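PDB 3IWG: acetyltransferase, GNAT family from Colwellia psychrerythraea, which probably transfers acyl groups, most likely acetyl, to a substrate that is not known, as other members of the GNAT family do. Local coordinates for residues E11-L16 with A43-F48; C59-D62 with L66-Y69; T84-Q89 with G95-A100. All coordinates share one frame; numbering follows the deposited sequence.

Contact 1. Residues E11-L16 with A43-F48; sequences ESLSDL and AKHFGF
Leu-13 and Leu-16 reach from the 3-10 turn that precedes helix 17-26 onto the imidazole of His-45, and these two leucines carry nearly all of a small contact. Leu-13 lies over one face of the ring: its CD1 stands 4.1 Å from CD2 of His-45, displaced toward the rim, and the two side chains cross at about a right angle. Leu-16 comes closer, with CD1 3.8 Å from ND1 of His-45, and meets the ring obliquely. The imidazole leans into this pair because its CG stands anti to the carbonyl carbon, beside the backbone N (chi1 -73°), which turns the ring toward the 3-10 turn. The packing is firmest around Leu-16 and His-45, both buried; Leu-16 also rests on Ile-10 and on Leu-54 of strand 53-60, while the imidazole backs onto Cys-59 of the same strand.

The other side of the turn is looser. Ser-14 and Asp-15 are exposed to solvent, and a weak hydrogen bond of 3.3 Å joins OG of Ser-12 to OG of Ser-14. The turn itself is closed by backbone hydrogen bonds from N of Asp-15 to O of Ser-12 and from N of Leu-16 to O of Leu-13. Leu-13, partly exposed, also packs on Glu-149 of the second subunit, which places this end of the contact beside the dimer partner.

Across the two segments the chemistry is apolar contact with a polar ring. The hydrogen bond from NE2 of His-45 to O of Ala-40 needs a hydrogen on NE2 and fixes the rotation of the ring. ND1, by contrast, is buried against CD1 of Leu-16 with no polar partner in the model, which leaves van der Waals packing alone to join the imidazole to the turn.

Contact 2. Residues C59-D62 with L66-Y69; sequences CVND and LLQY
Cys-59, with the most surface buried here, is gripped through both of its backbone polar atoms. Its N donates to O of Gln-68 over 3.0 Å, and its O accepts from N of Leu-67 over 2.9 Å, with an N-H...O angle of 156°. The same carbonyl also receives a CA-H...O contact from Leu-66. The thiol sits between the backbone N and the carbonyl carbon (chi1 68°), from where SG lies 3.7 Å from CB of Gln-68 and 3.8 Å from CB of Leu-67. The extended Gln-68 chain runs on past the sulfur, and its OE1 is hydrogen-bonded to NZ of Lys-20.

Leu-67 fills the turn side: its CD1 meets CB of Asn-61 at 4.0 Å, the two side chains crossing at about a right angle, and it packs further on Trp-35 and Phe-39 of helix 33-39. On the sheet face bearing Val-60, Leu-66 brings CD1 to within 3.6 Å of CG2 of Val-60; these residues form a non-hydrogen-bonded antiparallel pair. At the turn, OD1 of Asn-61 accepts a hydrogen bond from N of Tyr-65. With Leu-67 and Gln-68 both opposite Cys-59, the pattern is consistent with a classic beta bulge near the turn of the antiparallel beta hairpin of strands 53-60 and 65-71, within the N-terminal GNAT domain.

Contact 3. Residues T84-Q89 with G95-A100; sequences TLISQQ and GEVKGA
With its CG anti to the carbonyl carbon (chi1 -41°) and its chain bent at CB-CG (chi2 -149°), Gln-89 swings its amide across to Glu-96 and the backbone of Val-97. The residue is the C-prime position of a Schellman motif ending helix 76-87, in the beta-alpha-beta unit of strands 65-71 and 99-103: at positive phi, its N bonds to O of Ile-86, while N of Asn-90 reaches O of Leu-85. Beyond the helix end, Gln-89 and Glu-96 run alongside each other with their ends in the same direction, their amide and carboxylate planes 83° apart. NE2 of Gln-89 gives two hydrogen bonds, both in the plane of its amide: one of 2.9 Å to OE2 of Glu-96, and one of 3.0 Å to O of Val-97, which it meets from above the carbonyl plane. Replacing Gln-89 by an alanine would probably leave the Glu-96 carboxylate without this mate and free to turn, and loosen the hold of the helix end on the backbone of Val-97. Deeper in, the contact becomes apolar, and buried Val-97 also packs on Leu-66 and Phe-273. There CG2 of Ile-86 lies 4.2 Å from CG2 of Val-97.

How the contacts relate
From the N terminus the contacts follow in series, none nested in or crossing another. Contact 1 closes a loop of 26 residues, largely helical, returning strand 44-50 to the turn before helix 17-26. Contact 2 closes the short turn between the next two strands, and contact 3 brings the chain back after helix 76-87 to the start of strand 99-103. Neighbouring strands join them: O of Lys-44 lies 2.8 Å from N of Val-60, a probable hydrogen bond between contacts 1 and 2, and N of Leu-66 probably hydrogen-bonds to O of Gly-99, linking contacts 2 and 3. Phe-48 packs on Ile-86, so contact 1 also touches the helix of contact 3.

Contact 1. Residues E11-L16 with A43-F48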
loop_
_atom_site.group_PDB
_atom_site.type_symbol
_atom_site.label_atom_id
_atom_site.label_comp_id
_atom_site.label_asym_id
_atom_site.label_seq_id
_atom_site.Cartn_x
_atom_site.Cartn_y
_atom_site.Cartn_z
ATOM N N GLU A 11 -1.948 3.211 -23.310
ATOM C CA GLU A 11 -2.201 3.853 -21.993
ATOM C C GLU A 11 -3.105 3.018 -21.071
ATOM O O GLU A 11 -2.817 2.884 -19.848
ATOM C CB GLU A 11 -2.751 5.272 -22.140
ATOM C CG GLU A 11 -1.648 6.345 -22.265
ATOM C CD GLU A 11 -1.010 6.379 -23.660
ATOM O OE1 GLU A 11 0.234 6.234 -23.760
ATOM O OE2 GLU A 11 -1.747 6.544 -24.643
ATOM N N SER A 12 -4.172 2.459 -21.650
ATOM C CA SER A 12 -5.164 1.759 -20.848
ATOM C C SER A 12 -4.909 0.279 -20.968
ATOM O O SER A 12 -5.077 -0.314 -22.036
ATOM C CB SER A 12 -6.598 2.126 -21.274
ATOM O OG SER A 12 -7.556 1.748 -20.289
ATOM N N LEU A 13 -4.463 -0.296 -19.861
ATOM C CA LEU A 13 -4.175 -1.733 -19.764
ATOM C C LEU A 13 -5.421 -2.627 -20.058
ATOM O O LEU A 13 -5.280 -3.819 -20.349
ATOM C CB LEU A 13 -3.566 -2.043 -18.388
ATOM C CG LEU A 13 -2.052 -1.846 -18.283
ATOM C CD1 LEU A 13 -1.525 -0.620 -19.070
ATOM C CD2 LEU A 13 -1.611 -1.794 -16.844
ATOM N N SER A 14 -6.601 -2.001 -20.018
ATOM C CA SER A 14 -7.889 -2.579 -20.452
ATOM C C SER A 14 -7.836 -3.087 -21.877
ATOM O O SER A 14 -8.415 -4.093 -22.169
ATOM C CB SER A 14 -9.066 -1.562 -20.309
ATOM O OG SER A 14 -9.299 -0.788 -21.514
ATOM N N ASP A 15 -7.152 -2.375 -22.753
ATOM C CA ASP A 15 -6.922 -2.820 -24.123
ATOM C C ASP A 15 -6.207 -4.184 -24.272
ATOM O O ASP A 15 -6.199 -4.771 -25.340
ATOM C CB ASP A 15 -6.063 -1.777 -24.833
ATOM C CG ASP A 15 -6.481 -1.560 -26.245
ATOM O OD1 ASP A 15 -7.331 -2.350 -26.725
ATOM O OD2 ASP A 15 -5.974 -0.600 -26.885
ATOM N N LEU A 16 -5.556 -4.646 -23.204
ATOM C CA LEU A 16 -4.717 -5.847 -23.239
ATOM C C LEU A 16 -5.287 -7.034 -22.462
ATOM O O LEU A 16 -4.640 -8.078 -22.374
ATOM C CB LEU A 16 -3.322 -5.498 -22.693
ATOM C CG LEU A 16 -2.530 -4.513 -23.535
ATOM C CD1 LEU A 16 -1.138 -4.449 -23.054
ATOM C CD2 LEU A 16 -2.557 -4.896 -25.018
ATOM N N ALA A 43 5.045 -1.159 -15.587
ATOM C CA ALA A 43 5.986 -0.967 -16.712
ATOM C C ALA A 43 5.284 -0.308 -17.894
ATOM O O ALA A 43 4.060 -0.313 -17.924
ATOM C CB ALA A 43 6.538 -2.355 -17.156
ATOM N N LYS A 44 6.054 0.230 -18.853
ATOM C CA LYS A 44 5.486 0.867 -20.041
ATOM C C LYS A 44 5.035 -0.232 -20.997
ATOM O O LYS A 44 5.734 -1.220 -21.166
ATOM C CB LYS A 44 6.519 1.761 -20.734
ATOM C CG LYS A 44 7.160 2.815 -19.839
ATOM C CD LYS A 44 6.196 3.990 -19.556
ATOM C CE LYS A 44 6.855 5.097 -18.726
ATOM N NZ LYS A 44 5.891 6.163 -18.424
ATOM N N HIS A 45 3.882 -0.059 -21.617
ATOM C CA HIS A 45 3.333 -1.091 -22.472
ATOM C C HIS A 45 3.253 -0.660 -23.883
ATOM O O HIS A 45 2.973 0.475 -24.153
ATOM C CB HIS A 45 1.969 -1.517 -21.997
ATOM C CG HIS A 45 2.017 -2.340 -20.756
ATOM N ND1 HIS A 45 1.725 -3.691 -20.737
ATOM C CD2 HIS A 45 2.313 -2.000 -19.480
ATOM C CE1 HIS A 45 1.833 -4.146 -19.500
ATOM N NE2 HIS A 45 2.191 -3.144 -18.715
ATOM N N PHE A 46 3.537 -1.573 -24.795
ATOM C CA PHE A 46 3.380 -1.303 -26.209
ATOM C C PHE A 46 2.570 -2.413 -26.812
ATOM O O PHE A 46 2.590 -3.548 -26.361
ATOM C CB PHE A 46 4.725 -1.163 -26.933
ATOM C CG PHE A 46 5.629 -0.167 -26.307
ATOM C CD1 PHE A 46 5.663 1.133 -26.747
ATOM C CD2 PHE A 46 6.433 -0.531 -25.247
ATOM C CE1 PHE A 46 6.488 2.061 -26.131
ATOM C CE2 PHE A 46 7.266 0.381 -24.636
ATOM C CZ PHE A 46 7.302 1.674 -25.072
ATOM N N GLY A 47 1.840 -2.035 -27.836
ATOM C CA GLY A 47 1.025 -2.939 -28.605
ATOM C C GLY A 47 1.573 -3.058 -30.007
ATOM O O GLY A 47 2.250 -2.151 -30.537
ATOM N N PHE A 48 1.279 -4.224 -30.567
ATOM C CA PHE A 48 1.726 -4.618 -31.861
ATOM C C PHE A 48 0.459 -4.721 -32.712
ATOM O O PHE A 48 -0.503 -5.442 -32.391
ATOM C CB PHE A 48 2.442 -5.967 -31.789
ATOM C CG PHE A 48 3.611 -6.014 -30.819
ATOM C CD1 PHE A 48 4.543 -4.980 -30.762
ATOM C CD2 PHE A 48 3.813 -7.124 -30.003
ATOM C CE1 PHE A 48 5.637 -5.031 -29.882
ATOM C CE2 PHE A 48 4.909 -7.183 -29.140
ATOM C CZ PHE A 48 5.819 -6.134 -29.088
#

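Contact 2. Residues C59-D62 with L66-Y69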
loop_
_atom_site.group_PDB
_atom_site.type_symbol
_atom_site.label_atom_id
_atom_site.label_comp_id
_atom_site.label_asym_id
_atom_site.label_seq_id
_atom_site.Cartn_x
_atom_site.Cartn_y
_atom_site.Cartn_z
ATOM N N CYS A 59 6.018 -5.162 -22.519
ATOM C CA CYS A 59 6.260 -4.084 -21.542
ATOM C C CYS A 59 7.699 -3.966 -21.101
ATOM O O CYS A 59 8.441 -4.970 -20.969
ATOM C CB CYS A 59 5.295 -4.176 -20.348
ATOM S SG CYS A 59 5.533 -5.552 -19.314
ATOM N N VAL A 60 8.131 -2.721 -20.962
ATOM C CA VAL A 60 9.531 -2.421 -20.665
ATOM C C VAL A 60 9.543 -1.635 -19.369
ATOM O O VAL A 60 8.868 -0.622 -19.244
ATOM C CB VAL A 60 10.170 -1.576 -21.764
ATOM C CG1 VAL A 60 11.658 -1.241 -21.447
ATOM C CG2 VAL A 60 9.993 -2.247 -23.130
ATOM N N ASN A 61 10.309 -2.104 -18.396
ATOM C CA ASN A 61 10.435 -1.393 -17.156
ATOM C C ASN A 61 11.308 -0.150 -17.307
ATOM O O ASN A 61 11.821 0.159 -18.387
ATOM C CB ASN A 61 10.892 -2.343 -16.005
ATOM C CG ASN A 61 12.389 -2.650 -15.991
ATOM O OD1 ASN A 61 13.185 -2.151 -16.789
ATOM N ND2 ASN A 61 12.762 -3.505 -15.073
ATOM N N ASP A 62 11.463 0.534 -16.192
ATOM C CA ASP A 62 12.235 1.768 -16.118
ATOM C C ASP A 62 13.704 1.670 -16.415
ATOM O O ASP A 62 14.316 2.635 -16.843
ATOM C CB ASP A 62 12.072 2.367 -14.712
ATOM C CG ASP A 62 10.946 3.335 -14.649
ATOM O OD1 ASP A 62 10.302 3.533 -15.730
ATOM O OD2 ASP A 62 10.729 3.925 -13.545
ATOM N N LEU A 66 12.722 -5.538 -20.807
ATOM C CA LEU A 66 11.482 -6.211 -21.077
ATOM C C LEU A 66 11.095 -7.077 -19.909
ATOM O O LEU A 66 11.928 -7.668 -19.236
ATOM C CB LEU A 66 11.570 -7.070 -22.349
ATOM C CG LEU A 66 11.241 -6.431 -23.706
ATOM C CD1 LEU A 66 11.980 -5.134 -23.892
ATOM C CD2 LEU A 66 11.571 -7.397 -24.913
ATOM N N LEU A 67 9.812 -7.143 -19.676
ATOM C CA LEU A 67 9.258 -7.967 -18.641
ATOM C C LEU A 67 8.290 -8.966 -19.249
ATOM O O LEU A 67 8.127 -10.041 -18.712
ATOM C CB LEU A 67 8.530 -7.088 -17.566
ATOM C CG LEU A 67 9.377 -6.160 -16.636
ATOM C CD1 LEU A 67 8.560 -5.582 -15.408
ATOM C CD2 LEU A 67 10.661 -6.814 -16.077
ATOM N N GLN A 68 7.607 -8.581 -20.333
ATOM C CA GLN A 68 6.582 -9.422 -20.973
ATOM C C GLN A 68 6.615 -9.167 -22.486
ATOM O O GLN A 68 6.905 -8.042 -22.920
ATOM C CB GLN A 68 5.184 -9.090 -20.430
ATOM C CG GLN A 68 4.989 -9.355 -18.958
ATOM C CD GLN A 68 3.552 -9.043 -18.461
ATOM O OE1 GLN A 68 2.860 -8.204 -19.021
ATOM N NE2 GLN A 68 3.131 -9.713 -17.380
ATOM N N TYR A 69 6.342 -10.214 -23.255
ATOM C CA TYR A 69 6.254 -10.146 -24.714
ATOM C C TYR A 69 5.305 -11.241 -25.203
ATOM O O TYR A 69 5.344 -12.392 -24.724
ATOM C CB TYR A 69 7.604 -10.352 -25.341
ATOM C CG TYR A 69 7.594 -10.407 -26.866
ATOM C CD1 TYR A 69 7.283 -11.580 -27.561
ATOM C CD2 TYR A 69 7.917 -9.274 -27.615
ATOM C CE1 TYR A 69 7.278 -11.602 -28.978
ATOM C CE2 TYR A 69 7.903 -9.288 -28.995
ATOM C CZ TYR A 69 7.610 -10.454 -29.668
ATOM O OH TYR A 69 7.646 -10.415 -31.022
#

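Contact 3. Residues T84-Q89 with G95-A100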
loop_
_atom_site.group_PDB
_atom_site.type_symbol
_atom_site.label_atom_id
_atom_site.label_comp_id
_atom_site.label_asym_id
_atom_site.label_seq_id
_atom_site.Cartn_x
_atom_site.Cartn_y
_atom_site.Cartn_z
ATOM N N THR A 84 13.780 -9.044 -32.814
ATOM C CA THR A 84 15.114 -8.610 -33.234
ATOM C C THR A 84 15.181 -7.087 -33.404
ATOM O O THR A 84 16.078 -6.448 -32.887
ATOM C CB THR A 84 15.548 -9.319 -34.560
ATOM O OG1 THR A 84 15.744 -10.723 -34.317
ATOM C CG2 THR A 84 16.833 -8.699 -35.144
ATOM N N LEU A 85 14.239 -6.516 -34.144
ATOM C CA LEU A 85 14.139 -5.061 -34.329
ATOM C C LEU A 85 14.115 -4.341 -32.992
ATOM O O LEU A 85 14.842 -3.375 -32.768
ATOM C CB LEU A 85 12.850 -4.734 -35.094
ATOM C CG LEU A 85 12.361 -3.294 -35.259
ATOM C CD1 LEU A 85 13.370 -2.458 -36.000
ATOM C CD2 LEU A 85 11.071 -3.305 -36.055
ATOM N N ILE A 86 13.267 -4.829 -32.097
ATOM C CA ILE A 86 13.139 -4.228 -30.769
ATOM C C ILE A 86 14.409 -4.424 -29.944
ATOM O O ILE A 86 14.864 -3.469 -29.334
ATOM C CB ILE A 86 11.914 -4.758 -29.989
ATOM C CG1 ILE A 86 10.619 -4.523 -30.774
ATOM C CG2 ILE A 86 11.787 -4.039 -28.653
ATOM C CD1 ILE A 86 9.484 -5.414 -30.339
ATOM N N SER A 87 14.977 -5.638 -29.940
ATOM C CA SER A 87 16.250 -5.937 -29.207
ATOM C C SER A 87 17.513 -5.247 -29.761
ATOM O O SER A 87 18.426 -4.958 -28.984
ATOM C CB SER A 87 16.504 -7.461 -29.059
ATOM O OG SER A 87 16.261 -8.193 -30.254
ATOM N N GLN A 88 17.578 -5.006 -31.076
ATOM C CA GLN A 88 18.655 -4.181 -31.681
ATOM C C GLN A 88 18.281 -2.690 -31.789
ATOM O O GLN A 88 18.774 -1.987 -32.672
ATOM C CB GLN A 88 19.081 -4.715 -33.067
ATOM C CG GLN A 88 20.290 -5.674 -33.046
ATOM C CD GLN A 88 19.921 -7.086 -32.550
ATOM O OE1 GLN A 88 19.047 -7.253 -31.676
ATOM N NE2 GLN A 88 20.583 -8.109 -33.117
ATOM N N GLN A 89 17.391 -2.232 -30.904
ATOM C CA GLN A 89 17.149 -0.802 -30.655
ATOM C C GLN A 89 16.705 0.013 -31.870
ATOM O O GLN A 89 16.896 1.225 -31.909
ATOM C CB GLN A 89 18.404 -0.175 -30.053
ATOM C CG GLN A 89 19.080 -1.053 -29.013
ATOM C CD GLN A 89 19.758 -0.242 -27.959
ATOM O OE1 GLN A 89 20.470 0.726 -28.266
ATOM N NE2 GLN A 89 19.537 -0.614 -26.693
ATOM N N GLY A 95 12.077 2.413 -28.290
ATOM C CA GLY A 95 13.364 3.009 -27.970
ATOM C C GLY A 95 14.409 1.995 -27.555
ATOM O O GLY A 95 14.308 0.813 -27.858
ATOM N N GLU A 96 15.422 2.473 -26.853
ATOM C CA GLU A 96 16.567 1.641 -26.502
ATOM C C GLU A 96 16.204 0.677 -25.376
ATOM O O GLU A 96 15.941 1.092 -24.266
ATOM C CB GLU A 96 17.790 2.520 -26.143
ATOM C CG GLU A 96 18.707 1.951 -25.048
ATOM C CD GLU A 96 20.199 2.194 -25.306
ATOM O OE1 GLU A 96 20.568 3.332 -25.705
ATOM O OE2 GLU A 96 21.001 1.245 -25.102
ATOM N N VAL A 97 16.185 -0.614 -25.679
ATOM C CA VAL A 97 15.940 -1.645 -24.692
ATOM C C VAL A 97 17.250 -2.377 -24.417
ATOM O O VAL A 97 17.956 -2.761 -25.347
ATOM C CB VAL A 97 14.930 -2.632 -25.207
ATOM C CG1 VAL A 97 14.771 -3.761 -24.217
ATOM C CG2 VAL A 97 13.600 -1.932 -25.455
ATOM N N LYS A 98 17.590 -2.541 -23.146
ATOM C CA LYS A 98 18.875 -3.116 -22.755
ATOM C C LYS A 98 18.858 -4.621 -22.629
ATOM O O LYS A 98 19.918 -5.253 -22.716
ATOM C CB LYS A 98 19.297 -2.580 -21.396
ATOM C CG LYS A 98 19.778 -1.156 -21.393
ATOM C CD LYS A 98 19.963 -0.720 -19.945
ATOM C CE LYS A 98 20.546 0.659 -19.821
ATOM N NZ LYS A 98 20.197 1.218 -18.483
ATOM N N GLY A 99 17.674 -5.188 -22.375
ATOM C CA GLY A 99 17.598 -6.585 -22.030
ATOM C C GLY A 99 16.224 -7.082 -21.697
ATOM O O GLY A 99 15.208 -6.440 -21.966
ATOM N N ALA A 100 16.173 -8.259 -21.119
ATOM C CA ALA A 100 14.878 -8.813 -20.758
ATOM C C ALA A 100 14.987 -9.647 -19.521
ATOM O O ALA A 100 16.061 -10.199 -19.227
ATOM C CB ALA A 100 14.327 -9.636 -21.885
#